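Local coordinates for DMATS type aromatic prenyltransferase (PDB 6ZRY), which binds tryptophan in an ABBA barrel and probably transfers a dimethylallyl group to the indole ring, at residues W50-S55 / L78-G83; A94-L99 / F129-S134. One frame throughout, in Å; residues are numbered along the deposited sequence. Where two conformers were deposited one is given.

Interaction 1: W50-S55 / L78-G83; sequences WPSGVS and LGETLG. With TRP (tryptophan), chain C.
The side chain of E80 rises across the gap between the two segments, extended beyond CG, and puts its carboxylate against the S52 hydroxyl. S52 OG, anti to its own backbone N (chi1 171°), donates to E80 OE2 at 2.7 Å, using the anti lone pair of that oxygen. The same hydroxyl accepts from V54 N at 3.2 Å with an N-H...O angle of 165°, which makes an ST turn. A water that accepts from G53 N also donates to E80 OE2 (2.7 Å from the water O), so two donors grip one buried oxygen. An alanine here in place of S52 would take away the direct donor to E80 OE2 and would probably loosen the turn that sets the G53 and V54 carbonyls. Those carbonyls belong to the tryptophan pocket of the ABBA barrel: the ligand N donates to G53 O at 3.1 Å and, weakly, to V54 O. On the strand side V54 and E80 run alongside one another, oppositely directed, with V54 CG2 4.1 Å from E80 OE2. At the far end W50 and L82 meet at a slant, W50 CB touching L82 CD1 at 3.7 Å while L82 CD2 comes equally near W50 CD1.

Interaction 2: A94-L99 / F129-S134; sequences ATRGFL and FAMWCS
The axes of helix segment 94-99 and strand segment 131-134 approach to 8.3 Å and run in roughly the same direction, 37° apart, with T95 and M131 nearest in register. M131 and C133 both point toward the helix, whereas W132 between them points away, as alternation along a strand requires. M131 extends through chi1 and chi2 and then bends at chi3 (-72°). Its SD thereby meets L99 CD1 tip to tip at 3.8 Å and lies 3.9 Å from R96 CB, the side chains of R96 and M131 passing at a slant. The guanidinium end of R96 leads away, to a salt bridge between its NE and D100. This is the layering of the ABBA, or PT-barrel, fold, in which helices surround an antiparallel barrel: residues 94-99 pack on the outer face of strand 131-138, and W132, on the inner face, touches the bound tryptophan. Further along the strand, C133 SG, anti to its backbone N, sits 3.7 Å from L99 CD2. It also approaches the F98 ring at its edge: SG lies 3.9 Å from F98 CE2, and the line from the ring centroid to SG is 88° off the ring normal, a sulfur-aromatic contact made in the ring plane. T95 turns its methyl to the strand, CG2 lying 3.6 Å from M131 O, while its OG1 is hydrogen-bonded to T81 N and N91 O.

Along the chain both segments of interaction 1 precede those of interaction 2, and the two contacts lie about 9 Å apart, centre to centre, on the same side of the protein's centre. Strands 71-79 and 131-138 are antiparallel neighbours in the barrel sheet, joined here by a probable hydrogen bond from G79 N to C133 O at 2.9 Å. Helix 88-106 follows strand 71-79 in sequence and packs back on its end, A94 CB lying 3.4 Å from T81 O. On the inner side W132 packs against V54 and E80. Interaction 1 thus borders the tryptophan pocket directly, whereas interaction 2 packs the helix behind a strand that contributes W132 to it.

Interaction 1: W50-S55 / L78-G83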
ATOM      1  N   TRP A  50     -14.871   2.697  12.688  1.00 24.56           N
ATOM      2  CA  TRP A  50     -13.766   3.669  12.910  1.00 25.30           C
ATOM      3  C   TRP A  50     -13.399   4.246  11.549  1.00 23.27           C
ATOM      4  O   TRP A  50     -13.471   3.509  10.567  1.00 22.09           O
ATOM      5  CB  TRP A  50     -12.572   2.936  13.539  1.00 27.64           C
ATOM      6  CG  TRP A  50     -11.303   3.718  13.522  1.00 31.00           C
ATOM      7  CD1 TRP A  50     -10.231   3.577  12.685  1.00 31.57           C
ATOM      8  CD2 TRP A  50     -10.988   4.788  14.402  1.00 33.43           C
ATOM      9  NE1 TRP A  50      -9.271   4.493  12.995  1.00 32.82           N
ATOM     10  CE2 TRP A  50      -9.716   5.259  14.038  1.00 33.88           C
ATOM     11  CE3 TRP A  50     -11.674   5.390  15.457  1.00 34.94           C
ATOM     12  CZ2 TRP A  50      -9.103   6.311  14.704  1.00 35.14           C
ATOM     13  CZ3 TRP A  50     -11.070   6.428  16.118  1.00 37.21           C
ATOM     14  CH2 TRP A  50      -9.804   6.889  15.736  1.00 36.76           C
ATOM     15  N   PRO A  51     -13.070   5.550  11.419  1.00 22.01           N
ATOM     16  CA  PRO A  51     -12.704   6.104  10.110  1.00 21.14           C
ATOM     17  C   PRO A  51     -11.282   5.721   9.659  1.00 20.66           C
ATOM     18  O   PRO A  51     -10.416   6.609   9.563  1.00 19.85           O
ATOM     19  CB  PRO A  51     -12.882   7.623  10.273  1.00 22.19           C
ATOM     20  CG  PRO A  51     -12.818   7.864  11.783  1.00 23.05           C
ATOM     21  CD  PRO A  51     -13.231   6.585  12.454  1.00 22.74           C
ATOM     22  N   SER A  52     -11.097   4.439   9.291  1.00 18.30           N
ATOM     23  CA  SER A  52      -9.800   3.865   8.858  1.00 17.40           C
ATOM     24  C   SER A  52      -9.261   4.638   7.650  1.00 16.96           C
ATOM     25  O   SER A  52     -10.026   4.932   6.734  1.00 16.75           O
ATOM     26  CB  SER A  52      -9.948   2.405   8.567  1.00 16.70           C
ATOM     27  OG  SER A  52      -8.801   1.857   7.949  1.00 16.82           O
ATOM     28  N   GLY A  53      -7.973   4.966   7.652  1.00 16.66           N
ATOM     29  CA  GLY A  53      -7.350   5.606   6.494  1.00 16.14           C
ATOM     30  C   GLY A  53      -7.007   4.637   5.373  1.00 15.46           C
ATOM     31  O   GLY A  53      -6.538   5.130   4.332  1.00 15.06           O
ATOM     32  N   VAL A  54      -7.246   3.323   5.535  1.00 14.95           N
ATOM     33  CA  VAL A  54      -6.853   2.289   4.529  1.00 14.60           C
ATOM     34  C   VAL A  54      -7.548   2.604   3.180  1.00 14.48           C
ATOM     35  O   VAL A  54      -6.917   2.414   2.132  1.00 14.41           O
ATOM     36  CB  VAL A  54      -7.169   0.860   5.001  1.00 14.35           C
ATOM     37  CG1 VAL A  54      -6.944  -0.185   3.897  1.00 14.08           C
ATOM     38  CG2 VAL A  54      -6.338   0.481   6.213  1.00 14.53           C
ATOM     39  N   SER A  55      -8.786   3.083   3.209  1.00 14.26           N
ATOM     40  CA  SER A  55      -9.593   3.361   1.997  1.00 14.06           C
ATOM     41  C   SER A  55     -10.492   4.574   2.247  1.00 14.97           C
ATOM     42  O   SER A  55     -10.717   4.919   3.406  1.00 15.42           O
ATOM     43  CB  SER A  55     -10.399   2.166   1.568  1.00 13.76           C
ATOM     44  OG  SER A  55     -11.464   1.902   2.518  1.00 13.54           O
ATOM     45  N   LEU A  78      -3.947  -4.936   1.915  1.00 18.00           N
ATOM     46  CA  LEU A  78      -3.457  -3.978   2.921  1.00 17.61           C
ATOM     47  C   LEU A  78      -4.585  -3.733   3.906  1.00 16.77           C
ATOM     48  O   LEU A  78      -5.702  -3.483   3.462  1.00 17.36           O
ATOM     49  CB  LEU A  78      -3.038  -2.683   2.225  1.00 17.92           C
ATOM     50  CG  LEU A  78      -2.507  -1.569   3.137  1.00 18.57           C
ATOM     51  CD1 LEU A  78      -1.132  -1.921   3.677  1.00 19.80           C
ATOM     52  CD2 LEU A  78      -2.439  -0.268   2.392  1.00 19.14           C
ATOM     53  N   GLY A  79      -4.326  -3.756   5.201  1.00 16.01           N
ATOM     54  CA  GLY A  79      -5.376  -3.323   6.128  1.00 15.62           C
ATOM     55  C   GLY A  79      -4.954  -3.345   7.562  1.00 16.08           C
ATOM     56  O   GLY A  79      -3.734  -3.397   7.843  1.00 15.72           O
ATOM     57  N   GLU A  80      -5.943  -3.243   8.453  1.00 15.99           N
ATOM     58  CA  GLU A  80      -5.696  -3.148   9.888  1.00 16.32           C
ATOM     59  C   GLU A  80      -6.830  -3.855  10.627  1.00 16.36           C
ATOM     60  O   GLU A  80      -7.931  -3.978  10.081  1.00 15.99           O
ATOM     61  CB  GLU A  80      -5.514  -1.688  10.339  1.00 16.67           C
ATOM     62  CG  GLU A  80      -6.726  -0.808  10.133  1.00 16.53           C
ATOM     63  CD  GLU A  80      -6.533   0.631  10.582  1.00 17.48           C
ATOM     64  OE1 GLU A  80      -5.631   0.896  11.411  1.00 17.91           O
ATOM     65  OE2 GLU A  80      -7.281   1.493  10.095  1.00 19.08           O
ATOM     66  N   THR A  81      -6.522  -4.276  11.832  1.00 16.55           N
ATOM     67  CA  THR A  81      -7.455  -4.879  12.797  1.00 17.19           C
ATOM     68  C   THR A  81      -7.862  -3.797  13.783  1.00 18.75           C
ATOM     69  O   THR A  81      -6.997  -3.304  14.530  1.00 19.28           O
ATOM     70  CB  THR A  81      -6.845  -6.058  13.538  1.00 17.22           C
ATOM     71  OG1 THR A  81      -6.081  -6.901  12.655  1.00 16.71           O
ATOM     72  CG2 THR A  81      -7.919  -6.877  14.227  1.00 16.91           C
ATOM     73  N   LEU A  82      -9.139  -3.448  13.807  1.00 19.72           N
ATOM     74  CA  LEU A  82      -9.621  -2.392  14.696  1.00 21.77           C
ATOM     75  C   LEU A  82      -9.672  -2.948  16.144  1.00 24.69           C
ATOM     76  O   LEU A  82      -9.856  -4.166  16.308  1.00 24.34           O
ATOM     77  CB  LEU A  82     -10.976  -1.904  14.202  1.00 21.64           C
ATOM     78  CG  LEU A  82     -10.962  -1.196  12.838  1.00 21.35           C
ATOM     79  CD1 LEU A  82     -12.321  -0.581  12.553  1.00 21.48           C
ATOM     80  CD2 LEU A  82      -9.879  -0.114  12.749  1.00 21.92           C
ATOM     81  N   GLY A  83      -9.431  -2.085  17.133  1.00 27.56           N
ATOM     82  CA  GLY A  83      -9.473  -2.446  18.564  1.00 30.56           C
ATOM     83  C   GLY A  83     -10.900  -2.556  19.084  1.00 34.01           C
ATOM     84  O   GLY A  83     -11.862  -2.236  18.316  1.00 32.30           O
TER
HETATM   85  N   TRP C 601      -6.098   5.200   1.257  1.00 21.48           N
HETATM   86  CA  TRP C 601      -4.802   5.846   1.667  1.00 22.35           C
HETATM   87  C   TRP C 601      -4.361   6.835   0.586  1.00 23.12           C
HETATM   88  O   TRP C 601      -3.447   7.643   0.835  1.00 23.89           O
HETATM   89  CB  TRP C 601      -3.716   4.791   1.953  1.00 22.91           C
HETATM   90  CG  TRP C 601      -3.329   3.948   0.779  1.00 23.25           C
HETATM   91  CD1 TRP C 601      -3.963   2.823   0.323  1.00 22.46           C
HETATM   92  CD2 TRP C 601      -2.201   4.151  -0.092  1.00 23.65           C
HETATM   93  NE1 TRP C 601      -3.308   2.323  -0.773  1.00 22.26           N
HETATM   94  CE2 TRP C 601      -2.218   3.106  -1.045  1.00 23.01           C
HETATM   95  CE3 TRP C 601      -1.169   5.100  -0.152  1.00 24.42           C
HETATM   96  CZ2 TRP C 601      -1.260   3.001  -2.056  1.00 23.47           C
HETATM   97  CZ3 TRP C 601      -0.223   4.992  -1.149  1.00 23.04           C
HETATM   98  CH2 TRP C 601      -0.267   3.953  -2.082  1.00 23.82           C
HETATM   99  OXT TRP C 601      -4.915   6.845  -0.535  1.00 20.61           O
HETATM  100  O   HOH W   1      -6.242   3.954   9.793  1.00 16.65           O

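Interaction 2: A94-L99 / F129-S134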
ATOM      1  N   ALA A  94      -4.381  -4.574  18.448  1.00 24.12           N
ATOM      2  CA  ALA A  94      -5.133  -5.626  17.724  1.00 23.43           C
ATOM      3  C   ALA A  94      -4.346  -6.048  16.463  1.00 22.59           C
ATOM      4  O   ALA A  94      -4.256  -7.265  16.172  1.00 21.44           O
ATOM      5  CB  ALA A  94      -6.543  -5.141  17.401  1.00 23.52           C
ATOM      6  N   THR A  95      -3.789  -5.088  15.718  1.00 20.71           N
ATOM      7  CA  THR A  95      -3.076  -5.406  14.474  1.00 20.36           C
ATOM      8  C   THR A  95      -1.800  -6.174  14.824  1.00 20.46           C
ATOM      9  O   THR A  95      -1.522  -7.206  14.188  1.00 19.73           O
ATOM     10  CB  THR A  95      -2.865  -4.139  13.638  1.00 19.64           C
ATOM     11  OG1 THR A  95      -4.142  -3.562  13.355  1.00 19.25           O
ATOM     12  CG2 THR A  95      -2.129  -4.430  12.366  1.00 19.92           C
ATOM     13  N   ARG A  96      -1.038  -5.697  15.804  0.50 21.07           N
ATOM     14  CA  ARG A  96       0.212  -6.371  16.202  0.50 22.00           C
ATOM     15  C   ARG A  96      -0.131  -7.761  16.759  0.50 21.84           C
ATOM     16  O   ARG A  96       0.571  -8.717  16.398  0.50 21.59           O
ATOM     17  CB  ARG A  96       1.004  -5.531  17.199  0.50 23.23           C
ATOM     18  CG  ARG A  96       2.434  -6.012  17.357  0.50 24.30           C
ATOM     19  CD  ARG A  96       3.111  -5.448  18.585  0.50 25.43           C
ATOM     20  NE  ARG A  96       4.032  -6.436  19.103  0.50 26.75           N
ATOM     21  CZ  ARG A  96       4.665  -6.343  20.258  0.50 28.07           C
ATOM     22  NH1 ARG A  96       5.492  -7.303  20.628  0.50 28.45           N
ATOM     23  NH2 ARG A  96       4.473  -5.294  21.041  0.50 28.80           N
ATOM     24  N   GLY A  97      -1.204  -7.865  17.560  1.00 22.36           N
ATOM     25  CA  GLY A  97      -1.715  -9.145  18.069  1.00 22.70           C
ATOM     26  C   GLY A  97      -1.929 -10.149  16.947  1.00 22.00           C
ATOM     27  O   GLY A  97      -1.436 -11.263  17.042  1.00 22.37           O
ATOM     28  N   PHE A  98      -2.586  -9.733  15.871  1.00 21.65           N
ATOM     29  CA  PHE A  98      -2.813 -10.587  14.686  1.00 20.89           C
ATOM     30  C   PHE A  98      -1.480 -11.020  14.072  1.00 20.96           C
ATOM     31  O   PHE A  98      -1.293 -12.197  13.794  1.00 19.63           O
ATOM     32  CB  PHE A  98      -3.679  -9.857  13.659  1.00 20.30           C
ATOM     33  CG  PHE A  98      -3.713 -10.520  12.327  1.00 19.61           C
ATOM     34  CD1 PHE A  98      -4.350 -11.732  12.158  1.00 19.93           C
ATOM     35  CD2 PHE A  98      -3.088  -9.937  11.227  1.00 19.11           C
ATOM     36  CE1 PHE A  98      -4.355 -12.357  10.932  1.00 19.51           C
ATOM     37  CE2 PHE A  98      -3.129 -10.558   9.995  1.00 18.85           C
ATOM     38  CZ  PHE A  98      -3.756 -11.760   9.848  1.00 19.45           C
ATOM     39  N   LEU A  99      -0.605 -10.054  13.784  1.00 20.88           N
ATOM     40  CA  LEU A  99       0.686 -10.330  13.140  1.00 22.14           C
ATOM     41  C   LEU A  99       1.534 -11.250  14.031  1.00 22.73           C
ATOM     42  O   LEU A  99       2.137 -12.184  13.488  1.00 22.18           O
ATOM     43  CB  LEU A  99       1.400  -9.001  12.844  1.00 22.30           C
ATOM     44  CG  LEU A  99       0.824  -8.227  11.661  1.00 22.22           C
ATOM     45  CD1 LEU A  99       1.356  -6.814  11.627  1.00 23.07           C
ATOM     46  CD2 LEU A  99       1.123  -8.941  10.372  1.00 22.95           C
ATOM     47  N   PHE A 129      -2.990   6.046  12.056  1.00 23.90           N
ATOM     48  CA  PHE A 129      -2.497   4.661  12.300  1.00 22.13           C
ATOM     49  C   PHE A 129      -1.087   4.683  12.899  1.00 21.49           C
ATOM     50  O   PHE A 129      -0.415   5.705  12.835  1.00 19.76           O
ATOM     51  CB  PHE A 129      -2.533   3.863  10.995  1.00 21.00           C
ATOM     52  CG  PHE A 129      -1.363   4.106  10.074  1.00 20.40           C
ATOM     53  CD1 PHE A 129      -1.228   5.315   9.403  1.00 20.17           C
ATOM     54  CD2 PHE A 129      -0.414   3.119   9.859  1.00 19.96           C
ATOM     55  CE1 PHE A 129      -0.158   5.540   8.561  1.00 19.52           C
ATOM     56  CE2 PHE A 129       0.667   3.345   9.013  1.00 19.88           C
ATOM     57  CZ  PHE A 129       0.783   4.544   8.353  1.00 19.42           C
ATOM     58  N   ALA A 130      -0.701   3.568  13.504  1.00 20.76           N
ATOM     59  CA  ALA A 130       0.653   3.258  13.974  1.00 20.05           C
ATOM     60  C   ALA A 130       1.197   2.073  13.172  1.00 19.47           C
ATOM     61  O   ALA A 130       2.378   2.129  12.772  1.00 19.72           O
ATOM     62  CB  ALA A 130       0.626   2.975  15.467  1.00 20.79           C
ATOM     63  N   MET A 131       0.359   1.068  12.865  1.00 18.75           N
ATOM     64  CA  MET A 131       0.820  -0.170  12.176  1.00 19.02           C
ATOM     65  C   MET A 131      -0.300  -0.726  11.288  1.00 18.14           C
ATOM     66  O   MET A 131      -1.407  -0.994  11.806  1.00 17.84           O
ATOM     67  CB  MET A 131       1.220  -1.235  13.199  1.00 20.26           C
ATOM     68  CG  MET A 131       1.641  -2.572  12.584  1.00 21.24           C
ATOM     69  SD  MET A 131       1.952  -3.831  13.852  1.00 25.15           S
ATOM     70  CE  MET A 131       3.496  -3.232  14.533  1.00 26.20           C
ATOM     71  N   TRP A 132      -0.010  -0.910  10.010  1.00 17.47           N
ATOM     72  CA  TRP A 132      -0.865  -1.653   9.077  1.00 17.06           C
ATOM     73  C   TRP A 132      -0.149  -2.939   8.685  1.00 17.87           C
ATOM     74  O   TRP A 132       1.044  -3.071   8.933  1.00 18.28           O
ATOM     75  CB  TRP A 132      -1.224  -0.815   7.847  1.00 16.54           C
ATOM     76  CG  TRP A 132      -2.222   0.282   8.086  1.00 16.07           C
ATOM     77  CD1 TRP A 132      -2.917   0.556   9.224  1.00 16.13           C
ATOM     78  CD2 TRP A 132      -2.578   1.301   7.152  1.00 15.75           C
ATOM     79  NE1 TRP A 132      -3.722   1.649   9.035  1.00 16.16           N
ATOM     80  CE2 TRP A 132      -3.509   2.147   7.790  1.00 15.83           C
ATOM     81  CE3 TRP A 132      -2.196   1.588   5.840  1.00 15.58           C
ATOM     82  CZ2 TRP A 132      -4.083   3.242   7.153  1.00 15.95           C
ATOM     83  CZ3 TRP A 132      -2.751   2.679   5.210  1.00 16.04           C
ATOM     84  CH2 TRP A 132      -3.679   3.505   5.863  1.00 15.87           C
ATOM     85  N   CYS A 133      -0.885  -3.827   8.072  1.00 18.30           N
ATOM     86  CA  CYS A 133      -0.507  -5.184   7.667  1.00 20.17           C
ATOM     87  C   CYS A 133      -0.670  -5.262   6.143  1.00 20.17           C
ATOM     88  O   CYS A 133      -1.685  -4.720   5.674  1.00 20.10           O
ATOM     89  CB  CYS A 133      -1.498  -6.155   8.340  1.00 20.53           C
ATOM     90  SG  CYS A 133      -1.267  -7.836   7.840  1.00 28.11           S
ATOM     91  N   SER A 134       0.265  -5.885   5.419  1.00 20.20           N
ATOM     92  CA  SER A 134       0.078  -6.338   4.013  1.00 20.50           C
ATOM     93  C   SER A 134       0.214  -7.867   3.971  1.00 20.79           C
ATOM     94  O   SER A 134       1.195  -8.370   4.463  1.00 20.19           O
ATOM     95  CB  SER A 134       1.041  -5.641   3.063  1.00 21.16           C
ATOM     96  OG  SER A 134       0.797  -6.023   1.743  1.00 22.05           O
TER